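Local structure of gamma-glutamyltransferase 1 Threonine peptidase. MEROPS family T03 (Pseudomonas nitroreducens, 7D9W) at the interface of chains B and A. The protein forms, with its partner chain, the gamma-glutamyltranspeptidase that transfers the gamma-glutamyl group of glutathione and related peptides to amino acids or to water. Residues are numbered along the deposited sequence; one frame, centred on the assembly and turned at random. Chains: chain A, Gamma-glutamyltransferase 1 Threonine peptidase. MEROPS family T03; chain B, Gamma-glutamyltransferase 1 Threonine peptidase. MEROPS family T03.

Contact 1: the interface of chains B and A. Residues chain B 57, 80-82; chain A 13-16.
B:Met80 and A:Val14 meet on one side of a sheet that runs from chain B into chain A. The two side chains pass each other at a slant, with CG of B:Met80 lying 3.8 Å from CG1 of A:Val14. The sulfur SD of B:Met80 reaches the same methyl. CG1 of A:Val14 stands opposite the backbone N (chi1 173°). This turns it towards chain B, where it also packs against helix 53-67, 3.6 Å from CB of B:Ala57. One valine branch is thus wedged between a strand and a helix of the partner.

In the backbone, strand 77-84 of chain B and strand 13-19 of chain A pair antiparallel. B:Thr81 and A:Ser15 exchange two backbone hydrogen bonds. B:Thr81 N gives to A:Ser15 O over 2.9 Å, and A:Ser15 N gives to B:Thr81 O over 2.9 Å. The pair of bonds fixes the register that sets B:Met80 against A:Asn16. The B:Met80 chain is extended to SD and then bends (chi3 -38°). Its terminal methyl CE ends 3.3 Å from the amide oxygen OD1 of A:Asn16.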
loop_
_atom_site.group_PDB
_atom_site.type_symbol
_atom_site.label_atom_id
_atom_site.label_comp_id
_atom_site.label_asym_id
_atom_site.label_seq_id
_atom_site.Cartn_x
_atom_site.Cartn_y
_atom_site.Cartn_z
ATOM N N ALA B 57 2.403 12.699 10.542
ATOM C CA ALA B 57 1.898 11.472 9.935
ATOM C C ALA B 57 0.667 10.946 10.663
ATOM O O ALA B 57 -0.279 10.463 10.030
ATOM C CB ALA B 57 2.999 10.411 9.929
ATOM N N MET B 80 4.364 1.453 7.947
ATOM C CA MET B 80 5.032 2.745 8.066
ATOM C C MET B 80 6.536 2.508 8.057
ATOM O O MET B 80 7.047 1.760 8.894
ATOM C CB MET B 80 4.611 3.466 9.358
ATOM C CG MET B 80 5.272 4.840 9.567
ATOM S SD MET B 80 4.659 5.823 10.970
ATOM C CE MET B 80 2.897 5.465 10.940
ATOM N N THR B 81 7.234 3.133 7.112
ATOM C CA THR B 81 8.693 3.148 7.064
ATOM C C THR B 81 9.162 4.513 7.550
ATOM O O THR B 81 8.611 5.538 7.142
ATOM C CB THR B 81 9.185 2.873 5.645
ATOM O OG1 THR B 81 8.634 1.630 5.187
ATOM C CG2 THR B 81 10.699 2.794 5.586
ATOM N N LEU B 82 10.150 4.529 8.438
ATOM C CA LEU B 82 10.551 5.761 9.097
ATOM C C LEU B 82 12.061 5.921 9.036
ATOM O O LEU B 82 12.803 4.939 9.017
ATOM C CB LEU B 82 10.150 5.804 10.584
ATOM C CG LEU B 82 8.678 5.768 10.973
ATOM C CD1 LEU B 82 8.302 4.281 10.953
ATOM C CD2 LEU B 82 8.364 6.375 12.322
ATOM N N ALA A 13 11.754 11.442 8.469
ATOM C CA ALA A 13 10.878 11.124 7.352
ATOM C C ALA A 13 9.910 10.012 7.716
ATOM O O ALA A 13 10.271 9.068 8.422
ATOM C CB ALA A 13 11.691 10.701 6.114
ATOM N N VAL A 14 8.682 10.130 7.217
ATOM C CA VAL A 14 7.683 9.075 7.322
ATOM C C VAL A 14 7.167 8.766 5.927
ATOM O O VAL A 14 6.840 9.683 5.165
ATOM C CB VAL A 14 6.511 9.464 8.243
ATOM C CG1 VAL A 14 5.426 8.391 8.176
ATOM C CG2 VAL A 14 6.997 9.661 9.669
ATOM N N SER A 15 7.088 7.483 5.599
ATOM C CA SER A 15 6.456 6.997 4.380
ATOM C C SER A 15 5.398 5.997 4.818
ATOM O O SER A 15 5.731 4.965 5.414
ATOM C CB SER A 15 7.479 6.354 3.448
ATOM O OG SER A 15 6.936 6.197 2.151
ATOM N N ASN A 16 4.129 6.304 4.553
ATOM C CA ASN A 16 3.035 5.547 5.146
ATOM C C ASN A 16 2.040 5.106 4.085
ATOM O O ASN A 16 1.403 5.945 3.438
ATOM C CB ASN A 16 2.312 6.365 6.217
ATOM C CG ASN A 16 1.299 5.550 6.975
ATOM O OD1 ASN A 16 1.629 4.917 7.969
ATOM N ND2 ASN A 16 0.066 5.516 6.481
#

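Contact 2: the interface of chains B and A. Residues chain B 307, 311; chain A 56, 95, 98-99, 125-127.
Helix 297-317 of chain B lies against the 3-10 helix 94-96 and helix 97-109 of chain A and the short strand 125-126 with the loop that follows it. B:Phe311 carries the contact. CB of A:Gln127 sits over the centre of one ring face, 3.4 Å from the ring centroid, in a CH-pi contact. The far end of the phenyl group reaches A:Phe98, with CZ of B:Phe311 3.5 Å from CZ of A:Phe98. CE1 of A:His125 also touches this end. The carbonyl oxygen of A:Ser95 lies at the ring edge, in plane.

Hydrogen bonds within chain A hold A:Gln127 in place. Its amide oxygen OE1 accepts from the hydroxyl OG of A:Ser95 at 2.6 Å. It also accepts from the imidazole NE2 of A:His125 at 2.8 Å, with OE1 in the plane of that ring. The other ring nitrogen, ND1, is hydrogen-bonded to OG1 of A:Thr99 at 2.9 Å. These bonds hold the imidazole's turn and restrain the amide beside B:Phe311.

One turn earlier on the helix, B:Glu307 crosses A:Thr99 at about a right angle. Its carboxylate OE2 lies 3.6 Å from the methyl CG2, while OE1 takes a weak bond from A:His126 N. The patch joins the two chains at the middle and later part of helix 297-317, and its centre is about 14 Å from the nucleophile A:Thr1.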
loop_
_atom_site.group_PDB
_atom_site.type_symbol
_atom_site.label_atom_id
_atom_site.label_comp_id
_atom_site.label_asym_id
_atom_site.label_seq_id
_atom_site.Cartn_x
_atom_site.Cartn_y
_atom_site.Cartn_z
ATOM N N GLU B 307 10.267 -9.219 -13.927
ATOM C CA GLU B 307 9.054 -9.439 -13.142
ATOM C C GLU B 307 8.580 -10.889 -13.204
ATOM O O GLU B 307 7.955 -11.369 -12.254
ATOM C CB GLU B 307 7.977 -8.451 -13.618
ATOM C CG GLU B 307 8.422 -6.998 -13.365
ATOM C CD GLU B 307 7.675 -5.925 -14.148
ATOM O OE1 GLU B 307 6.910 -6.243 -15.084
ATOM O OE2 GLU B 307 7.862 -4.735 -13.802
ATOM N N PHE B 311 7.740 -12.646 -9.574
ATOM C CA PHE B 311 6.428 -13.164 -9.211
ATOM C C PHE B 311 6.403 -14.676 -9.083
ATOM O O PHE B 311 5.547 -15.206 -8.368
ATOM C CB PHE B 311 5.388 -12.684 -10.214
ATOM C CG PHE B 311 4.887 -11.316 -9.903
ATOM C CD1 PHE B 311 3.839 -11.144 -9.021
ATOM C CD2 PHE B 311 5.497 -10.195 -10.442
ATOM C CE1 PHE B 311 3.390 -9.885 -8.696
ATOM C CE2 PHE B 311 5.043 -8.926 -10.127
ATOM C CZ PHE B 311 3.991 -8.774 -9.252
ATOM N N VAL A 56 -2.893 -12.348 -8.400
ATOM C CA VAL A 56 -1.723 -13.018 -7.846
ATOM C C VAL A 56 -2.166 -14.287 -7.135
ATOM O O VAL A 56 -3.297 -14.394 -6.648
ATOM C CB VAL A 56 -0.925 -12.088 -6.907
ATOM C CG1 VAL A 56 -0.301 -10.946 -7.720
ATOM C CG2 VAL A 56 -1.803 -11.542 -5.806
ATOM N N SER A 95 -0.849 -5.390 -6.541
ATOM C CA SER A 95 0.342 -6.073 -7.036
ATOM C C SER A 95 1.180 -5.200 -7.959
ATOM O O SER A 95 2.296 -5.599 -8.314
ATOM C CB SER A 95 -0.068 -7.374 -7.734
ATOM O OG SER A 95 -0.902 -7.132 -8.852
ATOM N N PHE A 98 4.990 -2.400 -6.072
ATOM C CA PHE A 98 6.449 -2.394 -6.078
ATOM C C PHE A 98 7.020 -2.283 -7.489
ATOM O O PHE A 98 8.135 -1.771 -7.651
ATOM C CB PHE A 98 7.038 -3.615 -5.350
ATOM C CG PHE A 98 6.408 -4.926 -5.703
ATOM C CD1 PHE A 98 6.832 -5.636 -6.817
ATOM C CD2 PHE A 98 5.422 -5.472 -4.899
ATOM C CE1 PHE A 98 6.259 -6.861 -7.136
ATOM C CE2 PHE A 98 4.847 -6.700 -5.209
ATOM C CZ PHE A 98 5.263 -7.392 -6.334
ATOM N N THR A 99 6.282 -2.702 -8.524
ATOM C CA THR A 99 6.764 -2.437 -9.879
ATOM C C THR A 99 6.619 -0.961 -10.246
ATOM O O THR A 99 7.445 -0.436 -11.002
ATOM C CB THR A 99 6.045 -3.317 -10.911
ATOM O OG1 THR A 99 4.645 -3.019 -10.931
ATOM C CG2 THR A 99 6.273 -4.806 -10.597
ATOM N N HIS A 125 2.909 -2.918 -16.241
ATOM C CA HIS A 125 3.022 -3.973 -15.244
ATOM C C HIS A 125 2.888 -5.349 -15.870
ATOM O O HIS A 125 2.013 -5.574 -16.707
ATOM C CB HIS A 125 1.941 -3.801 -14.178
ATOM C CG HIS A 125 1.938 -4.868 -13.135
ATOM N ND1 HIS A 125 2.937 -4.991 -12.195
ATOM C CD2 HIS A 125 1.052 -5.859 -12.876
ATOM C CE1 HIS A 125 2.666 -6.008 -11.400
ATOM N NE2 HIS A 125 1.526 -6.550 -11.790
ATOM N N HIS A 126 3.751 -6.270 -15.442
ATOM C CA HIS A 126 3.645 -7.679 -15.804
ATOM C C HIS A 126 3.912 -8.494 -14.543
ATOM O O HIS A 126 4.740 -8.102 -13.716
ATOM C CB HIS A 126 4.627 -8.049 -16.923
ATOM C CG HIS A 126 4.670 -9.514 -17.229
ATOM N ND1 HIS A 126 3.610 -10.187 -17.796
ATOM C CD2 HIS A 126 5.649 -10.433 -17.056
ATOM C CE1 HIS A 126 3.932 -11.459 -17.954
ATOM N NE2 HIS A 126 5.162 -11.636 -17.505
ATOM N N GLN A 127 3.208 -9.616 -14.382
ATOM C CA GLN A 127 3.314 -10.376 -13.133
ATOM C C GLN A 127 3.231 -11.882 -13.378
ATOM O O GLN A 127 2.696 -12.632 -12.554
ATOM C CB GLN A 127 2.242 -9.927 -12.129
ATOM C CG GLN A 127 0.805 -9.943 -12.661
ATOM C CD GLN A 127 -0.239 -9.576 -11.605
ATOM O OE1 GLN A 127 -0.069 -8.630 -10.836
ATOM N NE2 GLN A 127 -1.320 -10.339 -11.564
#

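Contact 3: the interface of chains B and A. Residues chain B 83; chain A 11-13, 78, 80, 83-85.
B:Tyr83 O accepts a backbone hydrogen bond from A:Ala13 N at 2.8 Å. In return, B:Tyr83 N gives to A:Ala13 O at 3.0 Å. The two bonds form an antiparallel bridge between strands 77-84 of chain B and 13-19 of chain A.

The phenol side chain leaves this bridge and lies on chain A. Its CG points away from the backbone N (chi1 -158°), which carries the ring over strands 77-81 and 84-90. The methyl CG2 of A:Thr80 meets one ring face towards the rim, 3.9 Å from the ring centroid, in a CH-pi contact. The two side chains cross at about a right angle. A:Val85 runs past the tyrosine in the opposite direction, with its CG2 3.5 Å from CD2 of B:Tyr83. The methyl CD1 of A:Ile78 packs near the start of the side chain, 4.1 Å from CB of B:Tyr83. At the far end the hydroxyl OH makes a weak hydrogen bond to A:Gly83 O at 3.1 Å. The site ties a strand of chain B to three strands of chain A and so probably contributes to holding the two chains together as one enzyme.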
loop_
_atom_site.group_PDB
_atom_site.type_symbol
_atom_site.label_atom_id
_atom_site.label_comp_id
_atom_site.label_asym_id
_atom_site.label_seq_id
_atom_site.Cartn_x
_atom_site.Cartn_y
_atom_site.Cartn_z
ATOM N N TYR B 83 12.501 7.172 9.055
ATOM C CA TYR B 83 13.904 7.524 9.252
ATOM C C TYR B 83 13.905 8.641 10.288
ATOM O O TYR B 83 13.429 9.747 10.013
ATOM C CB TYR B 83 14.551 7.950 7.937
ATOM C CG TYR B 83 16.060 7.843 7.901
ATOM C CD1 TYR B 83 16.693 6.610 7.755
ATOM C CD2 TYR B 83 16.853 8.978 7.968
ATOM C CE1 TYR B 83 18.081 6.519 7.703
ATOM C CE2 TYR B 83 18.233 8.897 7.912
ATOM C CZ TYR B 83 18.844 7.670 7.780
ATOM O OH TYR B 83 20.219 7.607 7.729
ATOM N N GLY A 11 15.088 16.591 9.110
ATOM C CA GLY A 11 15.523 15.507 8.262
ATOM C C GLY A 11 14.912 14.165 8.584
ATOM O O GLY A 11 15.343 13.156 8.012
ATOM N N ASN A 12 13.941 14.115 9.494
ATOM C CA ASN A 12 13.201 12.894 9.774
ATOM C C ASN A 12 12.132 12.699 8.703
ATOM O O ASN A 12 11.660 13.662 8.091
ATOM C CB ASN A 12 12.565 12.965 11.162
ATOM C CG ASN A 12 13.591 13.203 12.266
ATOM O OD1 ASN A 12 14.664 12.598 12.278
ATOM N ND2 ASN A 12 13.266 14.101 13.192
ATOM N N ALA A 13 11.754 11.442 8.469
ATOM C CA ALA A 13 10.878 11.124 7.352
ATOM C C ALA A 13 9.910 10.012 7.716
ATOM O O ALA A 13 10.271 9.068 8.422
ATOM C CB ALA A 13 11.691 10.701 6.114
ATOM N N ILE A 78 11.880 4.744 1.724
ATOM C CA ILE A 78 12.721 5.910 1.958
ATOM C C ILE A 78 14.106 5.597 1.414
ATOM O O ILE A 78 14.728 4.613 1.829
ATOM C CB ILE A 78 12.820 6.281 3.447
ATOM C CG1 ILE A 78 11.442 6.580 4.026
ATOM C CG2 ILE A 78 13.748 7.477 3.622
ATOM C CD1 ILE A 78 11.453 6.724 5.533
ATOM N N THR A 80 18.030 6.904 1.096
ATOM C CA THR A 80 18.995 7.771 1.750
ATOM C C THR A 80 20.297 7.786 0.960
ATOM O O THR A 80 20.566 6.902 0.142
ATOM C CB THR A 80 19.290 7.314 3.185
ATOM O OG1 THR A 80 19.926 6.029 3.144
ATOM C CG2 THR A 80 18.008 7.230 3.998
ATOM N N GLY A 83 23.724 9.054 4.690
ATOM C CA GLY A 83 23.023 9.064 5.954
ATOM C C GLY A 83 21.951 10.116 6.082
ATOM O O GLY A 83 21.502 10.388 7.200
ATOM N N HIS A 84 21.532 10.725 4.978
ATOM C CA HIS A 84 20.463 11.710 4.971
ATOM C C HIS A 84 19.377 11.270 3.998
ATOM O O HIS A 84 19.667 10.669 2.959
ATOM C CB HIS A 84 20.984 13.097 4.582
ATOM C CG HIS A 84 21.845 13.734 5.628
ATOM N N VAL A 85 18.124 11.563 4.351
ATOM C CA VAL A 85 17.013 11.267 3.457
ATOM C C VAL A 85 17.208 12.004 2.141
ATOM O O VAL A 85 17.587 13.183 2.113
ATOM C CB VAL A 85 15.681 11.656 4.120
ATOM C CG1 VAL A 85 14.519 11.431 3.165
ATOM C CG2 VAL A 85 15.479 10.871 5.419
#

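Contact 1 and contact 3 are parts of one strand pairing. Their C-alpha centres are about 10 Å apart. They share A:Ala13 and both use strand 77-84 of chain B and strand 13-19 of chain A. Contact 2 is separate, about 23 Å from contact 1 and 27 Å from contact 3 between C-alpha centres. It rests on side chains of a chain B helix packed against a helix, a short strand and a loop of chain A. The chains are therefore joined at distant places by different means. This fits the family, whose precursor is cleaved into two chains that stay together, with the N-terminal threonine as nucleophile.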